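PDB 3SQR: laccase from Botrytis aclada, which oxidises phenolic substrates such as hydroquinones with molecular oxygen, reducing the oxygen to water at copper centres, and probably takes part in lignin degradation. Local coordinates for residues I465-H470 / W522-H527; I307-D312 / R499-L504; H124-R129 / T164-S169. All coordinates share one frame; numbering follows the deposited sequence.

How the interactions relate
Interactions 1 and 3 supply histidines to the same copper centre from two different cupredoxin domains. The copper of chain F is held by His527 from the first pair and by His126 and His168 from the other, and it lies 4.6 Å from the copper of chain E, which takes His468 and His525. Interaction 2 joins the middle domain to the strand that borders 465-467: Ile465 N lies 2.7 Å from Ala502 O, a probable hydrogen bond. It also reaches the ligand shell, since Asp500 OD1 approaches His126 NE2 to 2.8 Å. The centres of interactions 1 and 2, and of 1 and 3, are about 11 Å apart, those of 2 and 3 about 12 Å.

Interaction 1: I465-H470 / W522-H527; sequences IHLHGH and WLLHCH. With CU (copper (II) ion), chain E; CU (copper (II) ion), chain F; CU (copper (II) ion), chain D.
Ile465 and Leu524 form the apolar centre, Ile465 CG2 lying 3.6 Å from Leu524 CG. They belong to neighbouring antiparallel strands of a cupredoxin domain, and branched aliphatic chains suit this face because it packs into the core against Leu510 and Ile512. Leu467 CD1 reaches Leu524 CB further along. Backbone bonds link His466 N to His525 O at 2.8 Å and His468 N to Leu523 O at 2.9 Å.

On the other face His525 binds copper, and His466 is probably a type 2 ligand. Leu523 CB sits over one face of the His468 ring, a CH-pi contact. Beyond the strand, Gly469, having no side chain, lays its CA on the six-membered ring of Trp522, 3.6 Å from the centroid, while the edge of His470, whose NE2 is hydrogen-bonded to Glu542, points at the face of the five-membered ring.

His525-Cys526-His527 is the His-Cys-His motif of multicopper oxidases, in this family the route for electrons from the type 1 copper to the trinuclear centre. Cys526 SG, anti to its backbone N (chi1 -180°), reaches out from the Ile465 face to the type 1 copper, shared with His463 and His531. His468 NE2 and His525 NE2 hold the copper of chain E together with His170, and Asp137 fixes His468 through ND1. That copper binds a water at 2.1 Å that is also hydrogen-bonded to His466 ND1, at 3.0 Å.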
loop_
_atom_site.group_PDB
_atom_site.type_symbol
_atom_site.label_atom_id
_atom_site.label_comp_id
_atom_site.label_asym_id
_atom_site.label_seq_id
_atom_site.Cartn_x
_atom_site.Cartn_y
_atom_site.Cartn_z
ATOM N N ILE A 465 4.551 -3.293 -7.378
ATOM C CA ILE A 465 3.586 -4.379 -7.602
ATOM C C ILE A 465 3.196 -4.882 -6.219
ATOM O O ILE A 465 4.072 -5.214 -5.384
ATOM C CB ILE A 465 4.261 -5.549 -8.371
ATOM C CG1 ILE A 465 4.730 -5.051 -9.737
ATOM C CG2 ILE A 465 3.318 -6.773 -8.437
ATOM C CD1 ILE A 465 3.594 -4.554 -10.622
ATOM N N HIS A 466 1.892 -4.908 -5.983
ATOM C CA HIS A 466 1.322 -5.351 -4.735
ATOM C C HIS A 466 0.608 -6.674 -4.984
ATOM O O HIS A 466 -0.209 -6.773 -5.913
ATOM C CB HIS A 466 0.291 -4.324 -4.274
ATOM C CG HIS A 466 -0.472 -4.759 -3.062
ATOM N ND1 HIS A 466 -1.790 -4.401 -2.820
ATOM C CD2 HIS A 466 -0.057 -5.446 -1.983
ATOM C CE1 HIS A 466 -2.162 -4.944 -1.680
ATOM N NE2 HIS A 466 -1.127 -5.574 -1.156
ATOM N N LEU A 467 0.898 -7.656 -4.145
ATOM C CA LEU A 467 0.192 -8.940 -4.146
ATOM C C LEU A 467 -0.690 -9.043 -2.915
ATOM O O LEU A 467 -0.236 -8.861 -1.825
ATOM C CB LEU A 467 1.198 -10.101 -4.077
ATOM C CG LEU A 467 0.579 -11.528 -3.936
ATOM C CD1 LEU A 467 -0.342 -11.885 -5.078
ATOM C CD2 LEU A 467 1.652 -12.627 -3.896
ATOM N N HIS A 468 -1.965 -9.378 -3.093
ATOM C CA HIS A 468 -2.890 -9.556 -2.002
ATOM C C HIS A 468 -2.778 -11.002 -1.459
ATOM O O HIS A 468 -2.374 -11.922 -2.183
ATOM C CB HIS A 468 -4.314 -9.293 -2.522
ATOM C CG HIS A 468 -4.612 -7.872 -2.782
ATOM N ND1 HIS A 468 -5.705 -7.234 -2.228
ATOM C CD2 HIS A 468 -3.978 -6.946 -3.530
ATOM C CE1 HIS A 468 -5.689 -5.967 -2.595
ATOM N NE2 HIS A 468 -4.675 -5.777 -3.399
ATOM N N GLY A 469 -3.212 -11.189 -0.255
ATOM C CA GLY A 469 -3.297 -12.532 0.390
ATOM C C GLY A 469 -2.005 -13.240 0.740
ATOM O O GLY A 469 -2.014 -14.307 1.314
ATOM N N HIS A 470 -0.866 -12.619 0.473
ATOM C CA HIS A 470 0.439 -13.210 0.661
ATOM C C HIS A 470 1.500 -12.179 0.863
ATOM O O HIS A 470 1.502 -11.153 0.169
ATOM C CB HIS A 470 0.944 -13.995 -0.555
ATOM C CG HIS A 470 0.033 -15.087 -0.969
ATOM N ND1 HIS A 470 0.223 -16.373 -0.553
ATOM C CD2 HIS A 470 -1.103 -15.092 -1.720
ATOM C CE1 HIS A 470 -0.725 -17.140 -1.050
ATOM N NE2 HIS A 470 -1.548 -16.395 -1.755
ATOM N N TRP A 522 -6.840 -13.581 -5.333
ATOM C CA TRP A 522 -5.867 -12.583 -4.898
ATOM C C TRP A 522 -5.402 -11.673 -6.017
ATOM O O TRP A 522 -4.763 -12.104 -6.956
ATOM C CB TRP A 522 -4.699 -13.305 -4.245
ATOM C CG TRP A 522 -5.149 -14.188 -3.169
ATOM C CD1 TRP A 522 -4.985 -15.549 -3.075
ATOM C CD2 TRP A 522 -5.864 -13.812 -2.008
ATOM N NE1 TRP A 522 -5.533 -16.017 -1.976
ATOM C CE2 TRP A 522 -6.063 -14.999 -1.251
ATOM C CE3 TRP A 522 -6.271 -12.603 -1.466
ATOM C CZ2 TRP A 522 -6.676 -15.005 -0.027
ATOM C CZ3 TRP A 522 -6.910 -12.610 -0.222
ATOM C CH2 TRP A 522 -7.128 -13.817 0.473
ATOM N N LEU A 523 -5.722 -10.423 -5.882
ATOM C CA LEU A 523 -5.343 -9.411 -6.844
ATOM C C LEU A 523 -3.824 -9.152 -6.792
ATOM O O LEU A 523 -3.211 -9.175 -5.713
ATOM C CB LEU A 523 -6.093 -8.120 -6.569
ATOM C CG LEU A 523 -5.919 -7.002 -7.607
ATOM C CD1 LEU A 523 -6.575 -7.460 -8.966
ATOM C CD2 LEU A 523 -6.523 -5.714 -7.122
ATOM N N LEU A 524 -3.214 -8.950 -7.950
ATOM C CA LEU A 524 -1.847 -8.467 -8.007
ATOM C C LEU A 524 -1.879 -7.319 -9.012
ATOM O O LEU A 524 -2.469 -7.435 -10.062
ATOM C CB LEU A 524 -0.888 -9.550 -8.490
ATOM C CG LEU A 524 0.537 -9.042 -8.779
ATOM C CD1 LEU A 524 1.560 -10.107 -8.397
ATOM C CD2 LEU A 524 0.648 -8.581 -10.261
ATOM N N HIS A 525 -1.301 -6.186 -8.650
ATOM C CA HIS A 525 -1.419 -5.030 -9.471
ATOM C C HIS A 525 -0.357 -4.025 -9.180
ATOM O O HIS A 525 0.251 -4.055 -8.111
ATOM C CB HIS A 525 -2.777 -4.373 -9.266
ATOM C CG HIS A 525 -2.977 -3.834 -7.896
ATOM N ND1 HIS A 525 -2.880 -2.492 -7.599
ATOM C CD2 HIS A 525 -3.248 -4.464 -6.729
ATOM C CE1 HIS A 525 -3.140 -2.316 -6.316
ATOM N NE2 HIS A 525 -3.330 -3.501 -5.759
ATOM N N CYS A 526 -0.105 -3.174 -10.169
ATOM C CA CYS A 526 0.672 -1.962 -9.935
ATOM C C CYS A 526 -0.140 -1.042 -9.013
ATOM O O CYS A 526 -1.363 -0.857 -9.213
ATOM C CB CYS A 526 0.944 -1.240 -11.250
ATOM S SG CYS A 526 1.885 0.204 -10.943
ATOM N N HIS A 527 0.524 -0.485 -8.012
ATOM C CA HIS A 527 -0.118 0.358 -7.018
ATOM C C HIS A 527 -0.096 1.828 -7.418
ATOM O O HIS A 527 -0.606 2.701 -6.660
ATOM C CB HIS A 527 0.567 0.199 -5.623
ATOM C CG HIS A 527 -0.394 0.209 -4.468
ATOM N ND1 HIS A 527 -1.192 1.288 -4.202
ATOM C CD2 HIS A 527 -0.663 -0.714 -3.493
ATOM C CE1 HIS A 527 -1.925 1.034 -3.131
ATOM N NE2 HIS A 527 -1.645 -0.182 -2.686
HETATM CU CU CU E . -4.241 -3.935 -4.040
HETATM CU CU CU F . -2.591 -0.932 -0.976
HETATM CU CU CU D . 2.612 0.947 -12.923
HETATM O O HOH W 1 -3.827 -2.227 -2.912
#

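Interaction 2: I307-D312 / R499-L504; sequences IGQRYD and RDVAAL
Arg310 meets Asp500 end-on in a bidentate salt bridge, NH1 to OD1 at 2.8 Å and NH2 to OD2 at 2.7 Å. The guanidinium and carboxylate are nearly coplanar (20° apart), and both oxygens accept through their syn lone pairs. Bends at chi2 and chi3 fold the arginine back, and NH1 also donates to Gly308 O at 2.9 Å, which helps fix the rotation of the group.

Arg499 makes a second polar centre. Its NH1 gives a nearly straight bond to Tyr311 OH at 2.8 Å, with the phenol ring almost perpendicular to the guanidinium. The Gln309 amide lies flat over the guanidinium centre, and NE2 donates to Val501 O at 2.9 Å, while OE1 turns to Gly306 N. Asp291 forms a salt bridge with Arg499 NH2.

Packing completes this junction of the second and third cupredoxin domains: Val501 CG1 touches Gln309 CG at 3.7 Å, and CG2 lies by Gly308, whose lack of a side chain permits the close approach. Asp500 OD1 is also hydrogen-bonded to His126 NE2, so the carboxylate is a second-shell residue of the copper site and Arg310 holds it in place; the arginine's positive charge probably weakens the carboxylate as an acceptor and so limits how far it polarises the imidazole N-H.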
loop_
_atom_site.group_PDB
_atom_site.type_symbol
_atom_site.label_atom_id
_atom_site.label_comp_id
_atom_site.label_asym_id
_atom_site.label_seq_id
_atom_site.Cartn_x
_atom_site.Cartn_y
_atom_site.Cartn_z
ATOM N N ILE A 307 5.178 3.035 -3.935
ATOM C CA ILE A 307 3.811 3.220 -3.506
ATOM C C ILE A 307 3.282 1.967 -2.834
ATOM O O ILE A 307 3.356 0.879 -3.382
ATOM C CB ILE A 307 2.847 3.608 -4.623
ATOM C CG1 ILE A 307 3.292 4.907 -5.300
ATOM C CG2 ILE A 307 1.422 3.823 -4.003
ATOM C CD1 ILE A 307 2.529 5.185 -6.564
ATOM N N GLY A 308 2.761 2.120 -1.658
ATOM C CA GLY A 308 2.193 1.014 -0.900
ATOM C C GLY A 308 3.201 0.292 -0.024
ATOM O O GLY A 308 2.772 -0.451 0.886
ATOM N N GLN A 309 4.486 0.569 -0.245
ATOM C CA GLN A 309 5.539 0.111 0.627
ATOM C C GLN A 309 5.552 0.840 1.970
ATOM O O GLN A 309 5.198 2.033 2.041
ATOM C CB GLN A 309 6.895 0.250 -0.025
ATOM C CG GLN A 309 7.107 -0.687 -1.127
ATOM C CD GLN A 309 8.535 -0.734 -1.613
ATOM O OE1 GLN A 309 9.213 0.289 -1.635
ATOM N NE2 GLN A 309 8.950 -1.885 -2.114
ATOM N N ARG A 310 5.988 0.108 3.026
ATOM C CA ARG A 310 6.171 0.618 4.349
ATOM C C ARG A 310 7.549 0.283 4.723
ATOM O O ARG A 310 8.071 -0.714 4.265
ATOM C CB ARG A 310 5.214 0.020 5.411
ATOM C CG ARG A 310 3.790 0.433 5.199
ATOM C CD ARG A 310 3.115 -0.398 4.172
ATOM N NE ARG A 310 2.891 -1.730 4.675
ATOM C CZ ARG A 310 2.729 -2.825 3.922
ATOM N NH1 ARG A 310 2.869 -2.785 2.616
ATOM N NH2 ARG A 310 2.464 -3.976 4.520
ATOM N N TYR A 311 8.131 1.156 5.531
ATOM C CA TYR A 311 9.345 0.817 6.266
ATOM C C TYR A 311 9.182 1.303 7.656
ATOM O O TYR A 311 8.664 2.417 7.902
ATOM C CB TYR A 311 10.542 1.476 5.625
ATOM C CG TYR A 311 11.007 0.824 4.363
ATOM C CD1 TYR A 311 11.811 -0.309 4.391
ATOM C CD2 TYR A 311 10.606 1.310 3.134
ATOM C CE1 TYR A 311 12.242 -0.884 3.234
ATOM C CE2 TYR A 311 11.049 0.741 1.961
ATOM C CZ TYR A 311 11.855 -0.357 2.011
ATOM O OH TYR A 311 12.288 -0.913 0.881
ATOM N N ASP A 312 9.745 0.547 8.583
ATOM C CA ASP A 312 9.829 0.979 9.941
ATOM C C ASP A 312 11.326 1.272 10.104
ATOM O O ASP A 312 12.183 0.471 9.707
ATOM C CB ASP A 312 9.445 -0.070 10.952
ATOM C CG ASP A 312 7.962 -0.299 11.045
ATOM O OD1 ASP A 312 7.484 -0.948 10.138
ATOM O OD2 ASP A 312 7.296 0.140 12.007
ATOM N N ARG A 499 7.991 -9.391 1.503
ATOM C CA ARG A 499 7.193 -8.241 1.727
ATOM C C ARG A 499 5.939 -8.345 0.870
ATOM O O ARG A 499 5.618 -9.417 0.336
ATOM C CB ARG A 499 8.005 -6.971 1.419
ATOM C CG ARG A 499 8.290 -6.728 -0.081
ATOM C CD ARG A 499 9.195 -5.509 -0.352
ATOM N NE ARG A 499 8.745 -4.329 0.405
ATOM C CZ ARG A 499 9.511 -3.279 0.697
ATOM N NH1 ARG A 499 10.785 -3.251 0.366
ATOM N NH2 ARG A 499 9.010 -2.299 1.439
ATOM N N ASP A 500 5.163 -7.273 0.764
ATOM C CA ASP A 500 3.953 -7.351 -0.101
ATOM C C ASP A 500 3.816 -6.351 -1.236
ATOM O O ASP A 500 2.955 -6.498 -2.100
ATOM C CB ASP A 500 2.674 -7.329 0.793
ATOM C CG ASP A 500 2.536 -6.064 1.610
ATOM O OD1 ASP A 500 2.378 -5.005 0.974
ATOM O OD2 ASP A 500 2.602 -6.162 2.880
ATOM N N VAL A 501 4.750 -5.393 -1.306
ATOM C CA VAL A 501 4.829 -4.479 -2.465
ATOM C C VAL A 501 6.286 -4.416 -2.912
ATOM O O VAL A 501 7.195 -4.195 -2.110
ATOM C CB VAL A 501 4.331 -3.047 -2.179
ATOM C CG1 VAL A 501 4.551 -2.177 -3.376
ATOM C CG2 VAL A 501 2.884 -3.017 -1.800
ATOM N N ALA A 502 6.550 -4.667 -4.180
ATOM C CA ALA A 502 7.915 -4.590 -4.705
ATOM C C ALA A 502 7.896 -4.126 -6.148
ATOM O O ALA A 502 6.968 -4.406 -6.918
ATOM C CB ALA A 502 8.599 -5.979 -4.594
ATOM N N ALA A 503 8.922 -3.404 -6.508
ATOM C CA ALA A 503 9.032 -2.806 -7.814
ATOM C C ALA A 503 9.288 -3.810 -8.900
ATOM O O ALA A 503 10.194 -4.644 -8.774
ATOM C CB ALA A 503 10.170 -1.761 -7.818
ATOM N N LEU A 504 8.485 -3.734 -9.944
ATOM C CA LEU A 504 8.859 -4.288 -11.248
ATOM C C LEU A 504 9.832 -3.279 -11.863
ATOM O O LEU A 504 9.444 -2.173 -12.231
ATOM C CB LEU A 504 7.662 -4.440 -12.147
ATOM C CG LEU A 504 7.896 -4.648 -13.635
ATOM C CD1 LEU A 504 8.769 -5.867 -13.883
ATOM C CD2 LEU A 504 6.513 -4.746 -14.319
#

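Interaction 3: H124-R129 / T164-S169; sequences HWHGIR and TTWYHS. With CU (copper (II) ion), chain F.
His126 and Trp166 lie in an offset stack, the imidazole above the indole's five-membered ring with centroids 4.5 Å apart and planes at 23°. The pair stands where two antiparallel strands of a cupredoxin domain meet the copper centre, and His124-Trp125-His126 is one of the His-X-His motifs of multicopper oxidases. Trp166 NE1 comes over a face of the His126 ring, while CB of the histidine rests on the indole, so a broad aromatic plate backs this ligand; its NE2 is hydrogen-bonded to Asp500 OD1.

His168 is turned differently. Its CG lies between the backbone N and the carbonyl carbon (chi1 57°), which brings the ring rim to rim with His126, both pointing a nitrogen at the same copper: His126 ND1 and His168 NE2 each lie 2.0 Å from the copper of chain F, whose third histidine is His527. His124 meets His168 in an offset edge-to-face arrangement, its edge toward that ring's face, planes at 74°; by analogy it probably serves the type 2 copper, and its ND1 is tied to Asp137 O.

On the reverse face of the sheet the Trp125 and Tyr167 planes are near parallel but slid until the rings barely overlap; Trp125 CE3 approaches Tyr167 CB to 3.3 Å. Backbone bonds pair His124 with His168 in both directions, and His126 N reaches Trp166 O at 2.9 Å. The ring of His168 is steadied from behind, its ND1 donating almost in the ring plane to Ser169 O at 2.8 Å.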
loop_
_atom_site.group_PDB
_atom_site.type_symbol
_atom_site.label_atom_id
_atom_site.label_comp_id
_atom_site.label_asym_id
_atom_site.label_seq_id
_atom_site.Cartn_x
_atom_site.Cartn_y
_atom_site.Cartn_z
ATOM N N HIS A 124 -9.774 -2.040 1.526
ATOM C CA HIS A 124 -8.728 -3.021 1.592
ATOM C C HIS A 124 -7.750 -2.691 2.766
ATOM O O HIS A 124 -7.436 -1.578 3.059
ATOM C CB HIS A 124 -7.974 -3.086 0.270
ATOM C CG HIS A 124 -6.728 -3.902 0.323
ATOM N ND1 HIS A 124 -6.750 -5.267 0.533
ATOM C CD2 HIS A 124 -5.430 -3.568 0.112
ATOM C CE1 HIS A 124 -5.501 -5.718 0.556
ATOM N NE2 HIS A 124 -4.684 -4.714 0.274
ATOM N N TRP A 125 -7.308 -3.752 3.389
ATOM C CA TRP A 125 -6.432 -3.699 4.588
ATOM C C TRP A 125 -5.090 -4.154 4.045
ATOM O O TRP A 125 -4.867 -5.346 3.787
ATOM C CB TRP A 125 -7.038 -4.591 5.694
ATOM C CG TRP A 125 -8.529 -4.452 5.710
ATOM C CD1 TRP A 125 -9.450 -5.251 5.037
ATOM C CD2 TRP A 125 -9.283 -3.409 6.311
ATOM N NE1 TRP A 125 -10.689 -4.737 5.205
ATOM C CE2 TRP A 125 -10.616 -3.587 5.930
ATOM C CE3 TRP A 125 -8.939 -2.257 7.060
ATOM C CZ2 TRP A 125 -11.595 -2.713 6.270
ATOM C CZ3 TRP A 125 -9.925 -1.366 7.403
ATOM C CH2 TRP A 125 -11.265 -1.603 7.029
ATOM N N HIS A 126 -4.225 -3.168 3.757
ATOM C CA HIS A 126 -3.087 -3.428 2.924
ATOM C C HIS A 126 -2.114 -4.401 3.573
ATOM O O HIS A 126 -1.588 -4.192 4.637
ATOM C CB HIS A 126 -2.444 -2.130 2.410
ATOM C CG HIS A 126 -1.345 -2.392 1.467
ATOM N ND1 HIS A 126 -1.331 -1.907 0.193
ATOM C CD2 HIS A 126 -0.173 -3.046 1.642
ATOM C CE1 HIS A 126 -0.213 -2.273 -0.396
ATOM N NE2 HIS A 126 0.493 -3.004 0.448
ATOM N N GLY A 127 -1.784 -5.438 2.816
ATOM C CA GLY A 127 -0.809 -6.409 3.217
ATOM C C GLY A 127 -1.340 -7.414 4.225
ATOM O O GLY A 127 -0.604 -8.309 4.637
ATOM N N ILE A 128 -2.613 -7.291 4.583
ATOM C CA ILE A 128 -3.198 -8.174 5.542
ATOM C C ILE A 128 -3.488 -9.484 4.841
ATOM O O ILE A 128 -4.200 -9.506 3.877
ATOM C CB ILE A 128 -4.465 -7.564 6.231
ATOM C CG1 ILE A 128 -4.046 -6.298 7.037
ATOM C CG2 ILE A 128 -5.070 -8.548 7.241
ATOM C CD1 ILE A 128 -2.985 -6.516 8.178
ATOM N N ARG A 129 -3.049 -10.567 5.446
ATOM C CA ARG A 129 -3.045 -11.859 4.754
ATOM C C ARG A 129 -4.453 -12.365 4.440
ATOM O O ARG A 129 -4.646 -12.993 3.420
ATOM C CB ARG A 129 -2.326 -12.834 5.644
ATOM C CG ARG A 129 -2.026 -14.101 4.997
ATOM C CD ARG A 129 -1.449 -15.037 6.011
ATOM N NE ARG A 129 -0.954 -16.275 5.394
ATOM C CZ ARG A 129 -0.378 -17.254 6.104
ATOM N NH1 ARG A 129 -0.293 -17.142 7.392
ATOM N NH2 ARG A 129 0.145 -18.308 5.512
ATOM N N THR A 164 3.607 -2.128 10.478
ATOM C CA THR A 164 3.008 -0.959 9.873
ATOM C C THR A 164 2.342 -1.262 8.561
ATOM O O THR A 164 2.951 -1.750 7.606
ATOM C CB THR A 164 4.124 0.070 9.575
ATOM O OG1 THR A 164 4.813 0.376 10.797
ATOM C CG2 THR A 164 3.557 1.330 8.969
ATOM N N THR A 165 1.097 -0.866 8.502
ATOM C CA THR A 165 0.427 -0.859 7.220
ATOM C C THR A 165 -0.625 0.223 7.220
ATOM O O THR A 165 -0.590 1.164 8.029
ATOM C CB THR A 165 -0.056 -2.262 6.770
ATOM O OG1 THR A 165 -0.335 -2.182 5.375
ATOM C CG2 THR A 165 -1.285 -2.750 7.593
ATOM N N TRP A 166 -1.538 0.104 6.264
ATOM C CA TRP A 166 -2.511 1.132 6.030
ATOM C C TRP A 166 -3.734 0.441 5.475
ATOM O O TRP A 166 -3.637 -0.673 5.006
ATOM C CB TRP A 166 -1.984 2.204 5.095
ATOM C CG TRP A 166 -1.516 1.796 3.709
ATOM C CD1 TRP A 166 -0.610 0.795 3.377
ATOM C CD2 TRP A 166 -1.845 2.441 2.479
ATOM N NE1 TRP A 166 -0.359 0.833 2.019
ATOM C CE2 TRP A 166 -1.127 1.802 1.446
ATOM C CE3 TRP A 166 -2.690 3.491 2.144
ATOM C CZ2 TRP A 166 -1.289 2.158 0.093
ATOM C CZ3 TRP A 166 -2.832 3.889 0.830
ATOM C CH2 TRP A 166 -2.144 3.219 -0.207
ATOM N N TYR A 167 -4.857 1.119 5.567
ATOM C CA TYR A 167 -6.091 0.613 4.926
ATOM C C TYR A 167 -6.499 1.672 3.952
ATOM O O TYR A 167 -6.276 2.876 4.179
ATOM C CB TYR A 167 -7.183 0.308 5.943
ATOM C CG TYR A 167 -7.663 1.480 6.742
ATOM C CD1 TYR A 167 -6.976 1.952 7.819
ATOM C CD2 TYR A 167 -8.873 2.108 6.433
ATOM C CE1 TYR A 167 -7.459 3.043 8.575
ATOM C CE2 TYR A 167 -9.345 3.174 7.169
ATOM C CZ TYR A 167 -8.618 3.654 8.237
ATOM O OH TYR A 167 -9.095 4.714 8.914
ATOM N N HIS A 168 -7.172 1.265 2.861
ATOM C CA HIS A 168 -7.525 2.258 1.894
ATOM C C HIS A 168 -8.610 1.750 1.012
ATOM O O HIS A 168 -8.767 0.572 0.857
ATOM C CB HIS A 168 -6.350 2.690 1.040
ATOM C CG HIS A 168 -5.654 1.579 0.290
ATOM N ND1 HIS A 168 -6.064 1.134 -0.951
ATOM C CD2 HIS A 168 -4.510 0.914 0.569
ATOM C CE1 HIS A 168 -5.223 0.192 -1.368
ATOM N NE2 HIS A 168 -4.248 0.068 -0.473
ATOM N N SER A 169 -9.325 2.655 0.404
ATOM C CA SER A 169 -10.273 2.168 -0.612
ATOM C C SER A 169 -9.533 1.481 -1.734
ATOM O O SER A 169 -8.471 1.929 -2.149
ATOM C CB SER A 169 -11.097 3.302 -1.188
ATOM O OG SER A 169 -11.868 2.797 -2.282
HETATM CU CU CU F . -2.591 -0.932 -0.976
#